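Local coordinates for conserved hypothetical protein (PDB 2GK4) that is of unknown function but probably takes part in coenzyme A synthesis, as a phosphopantothenate–cysteine ligase built on a Rossmann-like alpha-beta-alpha fold, at residues A189-L192 with T193-S196; Q211-T215 with K216-A220. All coordinates share one frame; numbering follows the deposited sequence. Where two conformers were deposited one is given.

Contact 1 of 2, residues A189-L192 with T193-S196; sequences ANDL and TQIS
The carboxylate of Asp-191, at the end of strand 186-191, reaches forward over the turn that follows and takes the backbone N-H of Thr-193, with 2.9 Å from Thr-193 N to Asp-191 OD1. The bond is nearly straight (165°), although the donor lies above the carboxylate plane. CG stands anti to the backbone N of Asp-191 (chi1 -175°), beside its carbonyl carbon, and this carries OD1 forward to the second N-H along the chain: an Asx turn. Thr-193 OG1 also lies 2.9 Å from Asp-191 OD1, at most a weak hydrogen bond. The main chain of Asp-191 closes a type I beta turn at the same place, Gln-194 N donating to Asp-191 O at 2.9 Å. A second, weaker turn bond overlaps it, from Ile-195 N to Leu-192 O at 3.4 Å. Leu-192 O also receives a water, which bridges to Ile-195 O. Ile-195 folds back on the turn, CG1 3.6 Å from Asp-191 O and CD1 3.7 Å from Asn-190 OD1. That amide is engaged elsewhere: ND2 donates to Lys-161 O, and OD1 bonds a glycerol, probably from the crystallisation liquor, which may mark a pocket. Asp-191 OD1 further accepts from Asp-165 N and OD2 from Val-166 N, so three backbone N-H groups from two loops meet on one buried carboxylate. The implication is that Asp-191 both fixes the turn leaving its strand and ties it to the loop after neighbouring strand 156-163.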
ATOM      1  N   ALA A 189     -19.345  15.971   5.996  1.00 20.52           N
ATOM      2  CA  ALA A 189     -19.755  14.575   6.108  1.00 20.55           C
ATOM      3  C   ALA A 189     -20.196  14.054   4.737  1.00 20.96           C
ATOM      4  O   ALA A 189     -20.801  14.787   3.962  1.00 20.89           O
ATOM      5  CB  ALA A 189     -20.886  14.428   7.125  1.00 21.41           C
ATOM      6  N   ASN A 190     -19.860  12.812   4.442  1.00 20.14           N
ATOM      7  CA  ASN A 190     -20.237  12.214   3.169  1.00 20.84           C
ATOM      8  C   ASN A 190     -20.366  10.707   3.263  1.00 21.26           C
ATOM      9  O   ASN A 190     -19.828  10.088   4.190  1.00 21.65           O
ATOM     10  CB  ASN A 190     -19.314  12.683   2.036  1.00 20.58           C
ATOM     11  CG  ASN A 190     -17.806  12.328   2.244  1.00 22.58           C
ATOM     12  OD1 ASN A 190     -17.102  12.149   1.257  1.00 26.26           O
ATOM     13  ND2 ASN A 190     -17.315  12.299   3.476  1.00 25.28           N
ATOM     14  N   ASP A 191     -21.096  10.142   2.301  1.00 21.36           N
ATOM     15  CA  ASP A 191     -21.440   8.728   2.273  1.00 22.23           C
ATOM     16  C   ASP A 191     -20.763   8.204   1.012  1.00 21.80           C
ATOM     17  O   ASP A 191     -20.900   8.768  -0.088  1.00 21.95           O
ATOM     18  CB  ASP A 191     -22.972   8.575   2.198  1.00 21.76           C
ATOM     19  CG  ASP A 191     -23.450   7.134   2.285  1.00 26.32           C
ATOM     20  OD1 ASP A 191     -22.722   6.197   1.847  1.00 27.90           O
ATOM     21  OD2 ASP A 191     -24.594   6.946   2.772  1.00 27.32           O
ATOM     22  N   LEU A 192     -19.968   7.153   1.197  1.00 22.47           N
ATOM     23  CA  LEU A 192     -19.261   6.529   0.106  1.00 22.57           C
ATOM     24  C   LEU A 192     -20.186   6.190  -1.071  1.00 23.46           C
ATOM     25  O   LEU A 192     -19.769   6.251  -2.239  1.00 23.66           O
ATOM     26  CB  LEU A 192     -18.582   5.243   0.587  1.00 23.67           C
ATOM     27  CG  LEU A 192     -17.631   4.596  -0.438  1.00 24.68           C
ATOM     28  CD1 LEU A 192     -16.436   5.508  -0.745  1.00 27.77           C
ATOM     29  CD2 LEU A 192     -17.159   3.282   0.150  1.00 27.97           C
ATOM     30  N   THR A 193     -21.424   5.836  -0.757  1.00 23.59           N
ATOM     31  CA  THR A 193     -22.366   5.359  -1.773  1.00 24.92           C
ATOM     32  C   THR A 193     -22.977   6.526  -2.547  1.00 24.49           C
ATOM     33  O   THR A 193     -23.708   6.310  -3.503  1.00 25.71           O
ATOM     34  CB  THR A 193     -23.509   4.487  -1.163  1.00 25.17           C
ATOM     35  OG1 THR A 193     -24.389   5.318  -0.394  1.00 25.70           O
ATOM     36  CG2 THR A 193     -22.959   3.367  -0.292  1.00 26.80           C
ATOM     37  N   GLN A 194     -22.653   7.761  -2.168  1.00 22.60           N
ATOM     38  CA  GLN A 194     -23.189   8.930  -2.866  1.00 23.32           C
ATOM     39  C   GLN A 194     -22.080   9.716  -3.565  1.00 23.16           C
ATOM     40  O   GLN A 194     -22.226  10.896  -3.905  1.00 24.10           O
ATOM     41  CB  GLN A 194     -24.036   9.792  -1.901  1.00 23.14           C
ATOM     42  CG  GLN A 194     -25.207   8.995  -1.281  1.00 25.16           C
ATOM     43  CD  GLN A 194     -26.307   8.573  -2.283  1.00 28.72           C
ATOM     44  OE1 GLN A 194     -26.967   7.531  -2.106  1.00 31.47           O
ATOM     45  NE2 GLN A 194     -26.502   9.368  -3.321  1.00 25.44           N
ATOM     46  N   ILE A 195     -20.981   9.014  -3.848  1.00 22.65           N
ATOM     47  CA  ILE A 195     -19.863   9.578  -4.596  1.00 22.96           C
ATOM     48  C   ILE A 195     -19.778   8.827  -5.944  1.00 24.06           C
ATOM     49  O   ILE A 195     -19.887   7.586  -5.997  1.00 24.75           O
ATOM     50  CB  ILE A 195     -18.520   9.393  -3.822  1.00 22.59           C
ATOM     51  CG1 ILE A 195     -18.575  10.083  -2.445  1.00 22.67           C
ATOM     52  CG2 ILE A 195     -17.332   9.886  -4.683  1.00 22.13           C
ATOM     53  CD1 ILE A 195     -17.334   9.808  -1.534  1.00 23.19           C
ATOM     54  N   SER A 196     -19.590   9.568  -7.027  1.00 24.53           N
ATOM     55  CA  SER A 196     -19.513   8.964  -8.361  1.00 25.60           C
ATOM     56  C   SER A 196     -18.529   9.747  -9.211  1.00 26.73           C
ATOM     57  O   SER A 196     -17.799  10.609  -8.691  1.00 26.87           O
ATOM     58  CB  SER A 196     -20.894   8.953  -9.035  1.00 25.95           C
ATOM     59  OG  SER A 196     -21.247  10.257  -9.477  1.00 25.62           O
TER
HETATM   60  O   HOH W   1     -18.123   5.806  -4.353  1.00 29.12           O

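Contact 2 of 2, residues Q211-T215 with K216-A220; sequences QTVQT and KEEIA
Glu-218 stretches back from the first turn of helix 216-228 and runs antiparallel alongside Val-213, its extended chain (chi2 171°) bringing OE1 close to the end of strand 210-213. There OE1 accepts from Gln-214 N at 2.7 Å, the donor standing 44° out of the carboxylate plane, and the same oxygen lies 3.6 Å from Val-213 CB. A water also donates to it. Thr-215 crosses Glu-218 obliquely: its hydroxyl, placed between the backbone N and C by chi1 66°, turns to the helix end, and OG1 accepts from Glu-218 N at 3.1 Å. Thr-215 is thus the N-cap of the last helix, which follows the outermost strand of the Rossmann-like sheet after a two-residue link. The reciprocal side-chain bond runs to the residue before the cap, Gln-214, and the pattern therefore departs from a classical capping box. The first helical bond follows, Ile-219 N to Thr-215 O at 2.9 Å. Val-213 and Ile-219 meet at about a right angle, the packing unusually tight where Val-213 CG2 comes 3.4 Å from Ile-219 CG1; Ala-202 of the adjacent strand touches both residues. The amide of Gln-214 is turned to residues outside the turn, OE1 accepting from Arg-201 NH1 and NE2 donating to Gln-199 OE1.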
ATOM      1  N   GLN A 211     -25.304  22.811   5.517  0.60 19.32           N
ATOM      2  CA  GLN A 211     -25.418  23.196   4.122  0.60 19.83           C
ATOM      3  C   GLN A 211     -25.078  21.942   3.346  0.60 19.56           C
ATOM      4  O   GLN A 211     -24.357  21.091   3.842  0.60 19.60           O
ATOM      5  CB  GLN A 211     -24.473  24.349   3.774  0.60 19.17           C
ATOM      6  CG  GLN A 211     -24.672  24.929   2.352  0.60 21.01           C
ATOM      7  CD  GLN A 211     -24.032  26.303   2.156  0.60 21.91           C
ATOM      8  OE1 GLN A 211     -23.584  26.931   3.107  0.60 24.41           O
ATOM      9  NE2 GLN A 211     -23.991  26.770   0.916  0.60 22.99           N
ATOM     10  N   THR A 212     -25.635  21.813   2.150  1.00 19.92           N
ATOM     11  CA  THR A 212     -25.351  20.655   1.301  1.00 20.98           C
ATOM     12  C   THR A 212     -24.801  21.059  -0.034  1.00 21.34           C
ATOM     13  O   THR A 212     -25.098  22.146  -0.541  1.00 20.66           O
ATOM     14  CB  THR A 212     -26.592  19.767   1.065  1.00 22.24           C
ATOM     15  OG1 THR A 212     -27.611  20.552   0.415  1.00 24.56           O
ATOM     16  CG2 THR A 212     -27.160  19.262   2.383  1.00 21.82           C
ATOM     17  N   VAL A 213     -23.998  20.168  -0.612  1.00 21.49           N
ATOM     18  CA  VAL A 213     -23.423  20.374  -1.932  1.00 22.89           C
ATOM     19  C   VAL A 213     -23.448  19.057  -2.725  1.00 22.80           C
ATOM     20  O   VAL A 213     -23.603  17.974  -2.159  1.00 22.26           O
ATOM     21  CB  VAL A 213     -21.954  20.918  -1.880  1.00 23.52           C
ATOM     22  CG1 VAL A 213     -21.896  22.346  -1.327  1.00 25.02           C
ATOM     23  CG2 VAL A 213     -21.068  19.957  -1.094  1.00 23.26           C
ATOM     24  N   GLN A 214     -23.263  19.162  -4.037  1.00 23.36           N
ATOM     25  CA  GLN A 214     -23.489  18.035  -4.925  1.00 24.53           C
ATOM     26  C   GLN A 214     -22.277  17.478  -5.639  1.00 23.55           C
ATOM     27  O   GLN A 214     -22.360  16.369  -6.189  1.00 22.86           O
ATOM     28  CB  GLN A 214     -24.531  18.416  -5.984  1.00 25.74           C
ATOM     29  CG  GLN A 214     -25.915  18.352  -5.470  1.00 31.72           C
ATOM     30  CD  GLN A 214     -26.254  16.980  -4.915  1.00 36.78           C
ATOM     31  OE1 GLN A 214     -26.738  16.880  -3.803  1.00 38.49           O
ATOM     32  NE2 GLN A 214     -25.955  15.917  -5.672  1.00 38.21           N
ATOM     33  N   THR A 215     -21.201  18.271  -5.689  1.00 23.39           N
ATOM     34  CA  THR A 215     -19.974  17.922  -6.424  1.00 24.13           C
ATOM     35  C   THR A 215     -18.728  18.326  -5.660  1.00 23.82           C
ATOM     36  O   THR A 215     -18.764  19.174  -4.747  1.00 22.77           O
ATOM     37  CB  THR A 215     -19.894  18.592  -7.845  1.00 24.57           C
ATOM     38  OG1 THR A 215     -19.783  20.019  -7.705  1.00 24.06           O
ATOM     39  CG2 THR A 215     -21.117  18.277  -8.682  1.00 25.18           C
ATOM     40  N   LYS A 216     -17.606  17.724  -6.051  1.00 23.80           N
ATOM     41  CA  LYS A 216     -16.306  18.059  -5.503  1.00 24.74           C
ATOM     42  C   LYS A 216     -15.978  19.513  -5.720  1.00 24.50           C
ATOM     43  O   LYS A 216     -15.428  20.150  -4.846  1.00 25.00           O
ATOM     44  CB  LYS A 216     -15.216  17.199  -6.168  1.00 24.09           C
ATOM     45  CG  LYS A 216     -15.172  15.767  -5.631  1.00 26.18           C
ATOM     46  CD  LYS A 216     -14.140  14.875  -6.399  1.00 25.91           C
ATOM     47  CE  LYS A 216     -13.932  13.550  -5.676  1.00 28.39           C
ATOM     48  NZ  LYS A 216     -15.233  12.753  -5.577  1.00 25.25           N
ATOM     49  N   GLU A 217     -16.308  20.031  -6.899  1.00 26.25           N
ATOM     50  CA  GLU A 217     -16.044  21.437  -7.197  1.00 27.22           C
ATOM     51  C   GLU A 217     -16.855  22.321  -6.245  1.00 26.88           C
ATOM     52  O   GLU A 217     -16.338  23.315  -5.721  1.00 25.50           O
ATOM     53  CB  GLU A 217     -16.362  21.739  -8.666  1.00 28.68           C
ATOM     54  CG  GLU A 217     -15.428  21.012  -9.663  1.00 32.77           C
ATOM     55  CD  GLU A 217     -15.647  19.486  -9.748  1.00 37.44           C
ATOM     56  OE1 GLU A 217     -16.797  18.997  -9.602  1.00 35.35           O
ATOM     57  OE2 GLU A 217     -14.648  18.772  -9.980  1.00 41.87           O
ATOM     58  N   GLU A 218     -18.105  21.931  -5.988  1.00 25.97           N
ATOM     59  CA  GLU A 218     -18.959  22.689  -5.066  1.00 26.09           C
ATOM     60  C   GLU A 218     -18.410  22.627  -3.650  1.00 23.84           C
ATOM     61  O   GLU A 218     -18.502  23.624  -2.912  1.00 23.85           O
ATOM     62  CB  GLU A 218     -20.393  22.163  -5.067  1.00 25.94           C
ATOM     63  CG  GLU A 218     -21.326  22.866  -6.052  1.00 29.41           C
ATOM     64  CD  GLU A 218     -22.695  22.181  -6.189  1.00 29.88           C
ATOM     65  OE1 GLU A 218     -23.238  21.652  -5.185  1.00 30.32           O
ATOM     66  OE2 GLU A 218     -23.236  22.186  -7.322  1.00 35.37           O
ATOM     67  N   ILE A 219     -17.858  21.466  -3.267  1.00 22.80           N
ATOM     68  CA  ILE A 219     -17.198  21.332  -1.951  1.00 22.29           C
ATOM     69  C   ILE A 219     -16.082  22.363  -1.835  1.00 22.82           C
ATOM     70  O   ILE A 219     -16.034  23.153  -0.868  1.00 21.17           O
ATOM     71  CB  ILE A 219     -16.663  19.883  -1.680  1.00 21.99           C
ATOM     72  CG1 ILE A 219     -17.830  18.890  -1.607  1.00 21.66           C
ATOM     73  CG2 ILE A 219     -15.821  19.824  -0.375  1.00 22.05           C
ATOM     74  CD1 ILE A 219     -17.403  17.373  -1.683  1.00 22.14           C
ATOM     75  N   ALA A 220     -15.187  22.354  -2.831  1.00 22.61           N
ATOM     76  CA  ALA A 220     -14.071  23.311  -2.849  1.00 23.58           C
ATOM     77  C   ALA A 220     -14.495  24.778  -2.825  1.00 23.82           C
ATOM     78  O   ALA A 220     -13.919  25.573  -2.057  1.00 22.57           O
ATOM     79  CB  ALA A 220     -13.079  23.013  -4.014  1.00 23.03           C
TER
HETATM   80  O   HOH W   2     -25.776  22.562  -3.828  1.00 46.45           O

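In the fold
Both contacts lie where a strand of the eight-stranded mixed sheet gives way to what follows, with strand 202-205 between them. Contact 1 leaves the inner strand 186-191 for a loop; contact 2 leaves the edge strand 210-213 for the closing helix. Both are partly buried: Thr-193 and Gln-194 are exposed in contact 1, Glu-217 in contact 2. In each an acidic side chain accepts a backbone N-H, but Asp-191 is buried and reaches forward along the chain, whereas partly exposed Glu-218 reaches back. Contact 1 is mainly polar, whereas contact 2 adds the buried apolar pair Val-213 and Ile-219. Their centres are 12 Å apart, and they touch where Lys-216 NZ packs 3.7 Å from Ile-195 CG2.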